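Local coordinates for porin (PDB 2POR), which assembles as a homotrimer of beta-barrels and forms outer-membrane channels that let small hydrophilic solutes up to about 0.6 kDa diffuse passively, at the interface of chains A and B. Numbering follows the deposited sequence. Chains: chain A/B, Porin.

Contact 1: the interface of chains A and B. Residues chain A 55-56, 61, 72-73, 117; chain B 10, 22-24.
B:Ser23 holds its hydroxyl OG in the crowded position between its backbone N and carbonyl carbon (chi1 66°). On the other side, A:Met72 carries CG anti to its backbone N (chi1 -172°), and its chain bends only at the last torsion, chi3 -72°. The bend leaves SD beside CB of B:Ser23, 3.7 Å away, while CG of A:Met72 meets the hydroxyl. The ring of A:Pro117 lies against the same hydroxyl, with its CB 3.2 Å from OG of B:Ser23. B:Ser23 is thus wedged between A:Met72 and A:Pro117 and buries more surface than any other residue of the patch.

No direct polar bond crosses here; water does the bridging. The hydroxyl OG of B:Ser23 lies 2.7 Å from water 2, which also reaches the carbonyl O of A:Met72. Water 1 is held by the amide N of B:Ser23 at 3.0 Å and by the carbonyl O of A:Thr55 at 2.8 Å.

B:Met10 also has CG in the crowded position, but its chain runs extended beyond. It slides past A:Val61 in the opposite direction, and its SD comes 4.0 Å from CB of A:Met72. A:Val61 has CG1 anti to its backbone N, facing the B:Met10 thioether, and CG2 set 3.4 Å from the carbonyl O of B:Arg24. An alanine here would lose both methyl branches and would probably loosen the packing against B:Met10 and beside the B:Arg24 carbonyl oxygen. The patch joins strands 60-65 and 68-73 of one barrel to strands 2-14 and 19-34 of the next, as part of the contact that builds the porin homotrimer.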
ATOM      1  N   THR A  55       8.797  -8.105   1.484  1.00 19.05           N
ATOM      2  CA  THR A  55      10.232  -8.412   1.498  1.00 15.96           C
ATOM      3  C   THR A  55      10.652  -8.987   2.847  1.00 17.46           C
ATOM      4  O   THR A  55      11.810  -9.336   3.028  1.00 21.17           O
ATOM      5  CB  THR A  55      11.058  -7.104   1.210  1.00 13.94           C
ATOM      6  OG1 THR A  55      11.073  -6.373   2.431  1.00 16.77           O
ATOM      7  CG2 THR A  55      10.464  -6.228   0.124  1.00 18.93           C
ATOM      8  N   GLY A  56       9.794  -9.075   3.880  1.00 18.11           N
ATOM      9  CA  GLY A  56      10.174  -9.619   5.186  1.00 14.36           C
ATOM     10  C   GLY A  56      10.405  -8.546   6.213  1.00 14.53           C
ATOM     11  O   GLY A  56      10.645  -8.780   7.396  1.00 19.77           O
ATOM     12  N   VAL A  61       5.345 -14.252   9.606  1.00 17.23           N
ATOM     13  CA  VAL A  61       4.887 -15.534   9.086  1.00 19.01           C
ATOM     14  C   VAL A  61       5.211 -16.530  10.220  1.00 26.28           C
ATOM     15  O   VAL A  61       6.250 -16.381  10.897  1.00 18.85           O
ATOM     16  CB  VAL A  61       5.646 -15.904   7.790  1.00 17.83           C
ATOM     17  CG1 VAL A  61       5.194 -17.263   7.259  1.00 18.08           C
ATOM     18  CG2 VAL A  61       5.353 -14.875   6.737  1.00 17.74           C
ATOM     19  N   MET A  72       8.891 -15.489  11.624  1.00 19.50           N
ATOM     20  CA  MET A  72       9.966 -14.794  10.920  1.00 17.32           C
ATOM     21  C   MET A  72       9.355 -13.556  10.322  1.00 23.46           C
ATOM     22  O   MET A  72       8.216 -13.623   9.824  1.00 19.57           O
ATOM     23  CB  MET A  72      10.503 -15.688   9.849  1.00 18.57           C
ATOM     24  CG  MET A  72      11.771 -15.118   9.179  1.00 19.11           C
ATOM     25  SD  MET A  72      12.525 -16.250   8.006  1.00 23.42           S
ATOM     26  CE  MET A  72      13.178 -17.425   9.135  1.00 18.32           C
ATOM     27  N   GLY A  73      10.052 -12.409  10.414  1.00 17.35           N
ATOM     28  CA  GLY A  73       9.626 -11.161   9.781  1.00 14.94           C
ATOM     29  C   GLY A  73       9.947 -10.048  10.745  1.00 13.51           C
ATOM     30  O   GLY A  73      10.985 -10.075  11.407  1.00 18.04           O
ATOM     31  N   PRO A 117      14.340 -10.150   7.425  1.00 19.89           N
ATOM     32  CA  PRO A 117      13.497 -10.517   8.551  1.00 22.27           C
ATOM     33  C   PRO A 117      14.320 -10.993   9.749  1.00 18.54           C
ATOM     34  O   PRO A 117      15.463 -11.442   9.572  1.00 18.89           O
ATOM     35  CB  PRO A 117      12.588 -11.580   7.943  1.00 15.27           C
ATOM     36  CG  PRO A 117      13.494 -12.302   6.969  1.00 17.83           C
ATOM     37  CD  PRO A 117      14.268 -11.140   6.354  1.00 17.26           C
TER
ATOM     38  N   MET B  10       8.702 -18.809   4.400  1.00 15.77           N
ATOM     39  CA  MET B  10       9.772 -18.482   5.341  1.00 19.06           C
ATOM     40  C   MET B  10      10.784 -19.606   5.319  1.00 24.44           C
ATOM     41  O   MET B  10      10.433 -20.746   5.002  1.00 18.02           O
ATOM     42  CB  MET B  10       9.270 -18.258   6.768  1.00 18.72           C
ATOM     43  CG  MET B  10       8.744 -19.456   7.499  1.00 25.28           C
ATOM     44  SD  MET B  10       8.401 -18.998   9.195  1.00 30.85           S
ATOM     45  CE  MET B  10       7.438 -20.438   9.437  1.00 33.80           C
ATOM     46  N   SER B  22      14.862 -15.517   4.747  1.00 16.37           N
ATOM     47  CA  SER B  22      14.110 -14.914   3.669  1.00 15.71           C
ATOM     48  C   SER B  22      12.629 -15.255   3.900  1.00 27.98           C
ATOM     49  O   SER B  22      12.281 -16.428   4.011  1.00 18.52           O
ATOM     50  CB  SER B  22      14.578 -15.472   2.370  1.00 13.95           C
ATOM     51  OG  SER B  22      13.992 -14.734   1.316  1.00 17.49           O
ATOM     52  N   SER B  23      11.742 -14.281   4.008  1.00 17.53           N
ATOM     53  CA  SER B  23      10.329 -14.530   4.257  1.00 21.71           C
ATOM     54  C   SER B  23       9.473 -13.447   3.626  1.00 27.30           C
ATOM     55  O   SER B  23      10.006 -12.404   3.225  1.00 18.45           O
ATOM     56  CB  SER B  23      10.140 -14.597   5.761  1.00 13.04           C
ATOM     57  OG  SER B  23      10.364 -13.392   6.461  1.00 17.20           O
ATOM     58  N   ARG B  24       8.174 -13.630   3.406  1.00 16.47           N
ATOM     59  CA  ARG B  24       7.288 -12.597   2.903  1.00 18.28           C
ATOM     60  C   ARG B  24       5.848 -13.063   3.129  1.00 21.67           C
ATOM     61  O   ARG B  24       5.639 -14.250   3.370  1.00 17.72           O
ATOM     62  CB  ARG B  24       7.412 -12.363   1.408  1.00 14.39           C
ATOM     63  CG  ARG B  24       6.980 -13.397   0.448  1.00 17.95           C
ATOM     64  CD  ARG B  24       6.949 -12.818  -0.908  1.00 18.22           C
ATOM     65  NE  ARG B  24       6.434 -13.871  -1.778  1.00 16.16           N
ATOM     66  CZ  ARG B  24       6.516 -13.923  -3.101  1.00 22.92           C
ATOM     67  NH1 ARG B  24       7.130 -12.998  -3.831  1.00 23.47           N
ATOM     68  NH2 ARG B  24       5.871 -14.904  -3.726  1.00 24.06           N
TER
HETATM   69  O   HOH W   1      13.206 -11.722   3.287  1.00 17.66           O
HETATM   70  O   HOH W   2       7.941 -12.224   6.947  1.00 17.80           O

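Contact 2: the interface of chains A and B. Residues chain A 33-36, 41, 63; chain B 271-275, 299-301.
The turn between strands 258-272 and 275-284 of chain B, together with the C-terminal end of that chain, meets the end of strand 19-34 and the start of strand 40-46 of chain A. Both sides are parts of porin beta-barrels. A:Phe41 is the centre of the packing and buries more surface than any other residue of the patch. Its CG sits in the crowded position between backbone N and carbonyl carbon (chi1 60°).

A:Phe41 and B:Phe299 reach toward each other tip to tip. CD1 of B:Phe299 lies over one face of the A:Phe41 ring, toward its rim. In return, CB of A:Phe41 sits over the face of the B:Phe299 ring, 3.9 Å from its centroid, a CH-pi contact. On the opposite face of the A:Phe41 ring lies the carbonyl carbon of A:Gly33 from its own chain, toward the rim. B:Phe301 slides past at the edge, with its CE1 3.4 Å from CD1 of A:Phe41. CB of B:Ala275 touches CE2 of A:Phe41 at 3.6 Å and also meets CG2 of A:Thr35. The ring tip, CZ of A:Phe41, lies 3.3 Å from the carbonyl O of B:Gly273 in the turn. Chain B thus packs one face and the edge, and chain A the other face.

Polar contacts lie beside this core. The amide N of A:Asp36 donates to the carbonyl O of B:Leu271 at 3.1 Å. The bond is nearly straight, 165° at the hydrogen, and lies in the carbonyl plane. Water 3 links the amide N of A:Thr34 to the carbonyl O of B:Gly273. Water 4 links the carboxylate OD1 of A:Asp36 to the amide N of B:Gly273. The contact sits where barrel strands end and turn, beside the chain B C-terminus.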
ATOM      1  N   GLY A  33      -4.076 -21.250   8.708  1.00 18.75           N
ATOM      2  CA  GLY A  33      -4.246 -22.571   8.134  1.00 19.45           C
ATOM      3  C   GLY A  33      -3.740 -23.641   9.103  1.00 19.89           C
ATOM      4  O   GLY A  33      -3.136 -23.330  10.137  1.00 18.98           O
ATOM      5  N   THR A  34      -3.986 -24.925   8.765  1.00 20.70           N
ATOM      6  CA  THR A  34      -3.645 -26.069   9.591  1.00 18.70           C
ATOM      7  C   THR A  34      -3.232 -27.166   8.637  1.00 15.56           C
ATOM      8  O   THR A  34      -3.898 -27.354   7.616  1.00 22.55           O
ATOM      9  CB  THR A  34      -4.862 -26.587  10.396  1.00 23.51           C
ATOM     10  OG1 THR A  34      -5.373 -25.487  11.103  1.00 25.34           O
ATOM     11  CG2 THR A  34      -4.514 -27.611  11.444  1.00 21.14           C
ATOM     12  N   THR A  35      -2.174 -27.907   8.919  1.00 16.89           N
ATOM     13  CA  THR A  35      -1.766 -28.945   8.006  1.00 19.04           C
ATOM     14  C   THR A  35      -2.573 -30.184   8.439  1.00 31.99           C
ATOM     15  O   THR A  35      -3.219 -30.195   9.496  1.00 22.91           O
ATOM     16  CB  THR A  35      -0.268 -29.194   8.158  1.00 21.23           C
ATOM     17  OG1 THR A  35      -0.057 -29.660   9.499  1.00 19.46           O
ATOM     18  CG2 THR A  35       0.560 -27.903   7.906  1.00 20.86           C
ATOM     19  N   ASP A  36      -2.453 -31.274   7.694  1.00 26.13           N
ATOM     20  CA  ASP A  36      -3.139 -32.536   7.958  1.00 25.73           C
ATOM     21  C   ASP A  36      -2.796 -33.061   9.337  1.00 25.09           C
ATOM     22  O   ASP A  36      -3.691 -33.559  10.031  1.00 31.82           O
ATOM     23  CB  ASP A  36      -2.738 -33.516   6.871  1.00 23.29           C
ATOM     24  CG  ASP A  36      -3.355 -33.227   5.494  1.00 29.35           C
ATOM     25  OD1 ASP A  36      -4.232 -32.344   5.402  1.00 32.92           O
ATOM     26  OD2 ASP A  36      -2.937 -33.887   4.522  1.00 36.59           O
ATOM     27  N   PHE A  41      -0.349 -22.673  10.954  1.00 23.28           N
ATOM     28  CA  PHE A  41       0.531 -21.735  10.283  1.00 20.43           C
ATOM     29  C   PHE A  41      -0.247 -20.473  10.021  1.00 33.11           C
ATOM     30  O   PHE A  41      -1.491 -20.474  10.079  1.00 17.55           O
ATOM     31  CB  PHE A  41       1.046 -22.385   9.004  1.00 17.40           C
ATOM     32  CG  PHE A  41       0.053 -22.836   7.930  1.00 19.97           C
ATOM     33  CD1 PHE A  41      -0.395 -21.970   6.954  1.00 18.79           C
ATOM     34  CD2 PHE A  41      -0.343 -24.170   7.898  1.00 24.90           C
ATOM     35  CE1 PHE A  41      -1.226 -22.411   5.940  1.00 18.42           C
ATOM     36  CE2 PHE A  41      -1.175 -24.613   6.883  1.00 18.53           C
ATOM     37  CZ  PHE A  41      -1.610 -23.739   5.911  1.00 20.56           C
ATOM     38  N   LEU A  63       4.862 -20.828  11.987  1.00 21.61           N
ATOM     39  CA  LEU A  63       4.557 -22.263  11.950  1.00 23.98           C
ATOM     40  C   LEU A  63       4.597 -22.711  13.386  1.00 24.88           C
ATOM     41  O   LEU A  63       5.578 -22.368  14.051  1.00 20.07           O
ATOM     42  CB  LEU A  63       5.601 -23.104  11.213  1.00 23.98           C
ATOM     43  CG  LEU A  63       5.336 -24.615  11.114  1.00 27.68           C
ATOM     44  CD1 LEU A  63       4.113 -24.892  10.248  1.00 22.99           C
ATOM     45  CD2 LEU A  63       6.505 -25.271  10.444  1.00 34.32           C
TER
ATOM     46  N   LEU B 271       2.328 -30.905   2.995  1.00 24.09           N
ATOM     47  CA  LEU B 271       1.906 -31.198   4.357  1.00 21.32           C
ATOM     48  C   LEU B 271       0.376 -31.153   4.467  1.00 23.96           C
ATOM     49  O   LEU B 271      -0.175 -31.374   5.535  1.00 23.54           O
ATOM     50  CB  LEU B 271       2.447 -30.172   5.335  1.00 19.85           C
ATOM     51  CG  LEU B 271       3.959 -29.972   5.459  1.00 23.59           C
ATOM     52  CD1 LEU B 271       4.271 -28.868   6.456  1.00 24.13           C
ATOM     53  CD2 LEU B 271       4.582 -31.244   5.902  1.00 25.97           C
ATOM     54  N   GLY B 272      -0.316 -30.755   3.423  1.00 21.11           N
ATOM     55  CA  GLY B 272      -1.740 -30.590   3.399  1.00 20.61           C
ATOM     56  C   GLY B 272      -2.191 -29.257   3.964  1.00 23.49           C
ATOM     57  O   GLY B 272      -1.426 -28.547   4.616  1.00 26.07           O
ATOM     58  N   GLY B 273      -3.429 -28.836   3.701  1.00 16.10           N
ATOM     59  CA  GLY B 273      -3.989 -27.677   4.352  1.00 15.88           C
ATOM     60  C   GLY B 273      -3.489 -26.367   3.737  1.00 23.40           C
ATOM     61  O   GLY B 273      -3.912 -25.306   4.174  1.00 24.50           O
ATOM     62  N   GLY B 274      -2.662 -26.416   2.683  1.00 27.38           N
ATOM     63  CA  GLY B 274      -2.107 -25.232   2.022  1.00 27.44           C
ATOM     64  C   GLY B 274      -0.619 -25.036   2.366  1.00 31.13           C
ATOM     65  O   GLY B 274      -0.085 -23.982   2.037  1.00 26.17           O
ATOM     66  N   ALA B 275       0.065 -25.978   3.014  1.00 21.61           N
ATOM     67  CA  ALA B 275       1.449 -25.834   3.407  1.00 21.23           C
ATOM     68  C   ALA B 275       2.302 -26.903   2.762  1.00 31.65           C
ATOM     69  O   ALA B 275       1.848 -28.033   2.558  1.00 22.67           O
ATOM     70  CB  ALA B 275       1.590 -25.949   4.918  1.00 16.02           C
ATOM     71  N   PHE B 299       3.104 -21.267   2.094  1.00 18.24           N
ATOM     72  CA  PHE B 299       1.755 -21.369   2.637  1.00 17.66           C
ATOM     73  C   PHE B 299       0.795 -20.711   1.683  1.00 26.51           C
ATOM     74  O   PHE B 299       1.133 -19.703   1.042  1.00 22.18           O
ATOM     75  CB  PHE B 299       1.681 -20.645   3.954  1.00 14.69           C
ATOM     76  CG  PHE B 299       2.607 -21.129   5.051  1.00 21.01           C
ATOM     77  CD1 PHE B 299       2.756 -22.476   5.331  1.00 22.78           C
ATOM     78  CD2 PHE B 299       3.289 -20.207   5.810  1.00 20.84           C
ATOM     79  CE1 PHE B 299       3.574 -22.897   6.359  1.00 23.54           C
ATOM     80  CE2 PHE B 299       4.101 -20.646   6.838  1.00 22.22           C
ATOM     81  CZ  PHE B 299       4.250 -21.985   7.120  1.00 21.26           C
ATOM     82  N   LYS B 300      -0.402 -21.225   1.507  1.00 17.76           N
ATOM     83  CA  LYS B 300      -1.421 -20.576   0.697  1.00 17.46           C
ATOM     84  C   LYS B 300      -2.602 -20.359   1.636  1.00 24.16           C
ATOM     85  O   LYS B 300      -2.832 -21.189   2.547  1.00 26.46           O
ATOM     86  CB  LYS B 300      -1.844 -21.461  -0.426  1.00 22.55           C
ATOM     87  CG  LYS B 300      -0.753 -21.691  -1.415  1.00 34.41           C
ATOM     88  CD  LYS B 300      -1.330 -21.967  -2.805  1.00 54.10           C
ATOM     89  CE  LYS B 300      -1.950 -23.353  -2.992  1.00 75.73           C
ATOM     90  NZ  LYS B 300      -2.387 -23.535  -4.373  1.00 84.85           N
ATOM     91  N   PHE B 301      -3.341 -19.262   1.474  1.00 19.50           N
ATOM     92  CA  PHE B 301      -4.383 -18.875   2.401  1.00 18.21           C
ATOM     93  C   PHE B 301      -5.625 -18.465   1.651  1.00 22.86           C
ATOM     94  O   PHE B 301      -5.553 -18.189   0.450  1.00 17.64           O
ATOM     95  CB  PHE B 301      -4.030 -17.679   3.300  1.00 18.80           C
ATOM     96  CG  PHE B 301      -2.802 -17.945   4.140  1.00 24.96           C
ATOM     97  CD1 PHE B 301      -2.874 -18.741   5.263  1.00 18.68           C
ATOM     98  CD2 PHE B 301      -1.594 -17.358   3.799  1.00 23.97           C
ATOM     99  CE1 PHE B 301      -1.758 -18.962   6.062  1.00 19.16           C
ATOM    100  CE2 PHE B 301      -0.482 -17.584   4.606  1.00 19.39           C
ATOM    101  CZ  PHE B 301      -0.551 -18.378   5.734  1.00 20.43           C
ATOM    102  OXT PHE B 301      -6.688 -18.458   2.290  1.00 28.38           O
TER
HETATM  103  O   HOH W   3      -5.724 -24.929   6.220  1.00 31.85           O
HETATM  104  O   HOH W   4      -5.176 -30.946   2.669  1.00 59.14           O

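Contact 1 and contact 2 lie about 17 Å apart, measured between the centres of their C-alpha atoms, on one interface of the homotrimer. Strand 60-65 of chain A serves both, through A:Val61 in contact 1 and A:Leu63 in contact 2. Strand 19-34 also appears in both, but from opposite chains: chain B supplies it to contact 1 and chain A to contact 2. The two barrels therefore meet through different surfaces, as expected in a three-fold assembly. Both contacts combine side-chain packing with water bridges; contact 2 adds a direct backbone hydrogen bond and aromatic packing. Together they join the barrels at two levels.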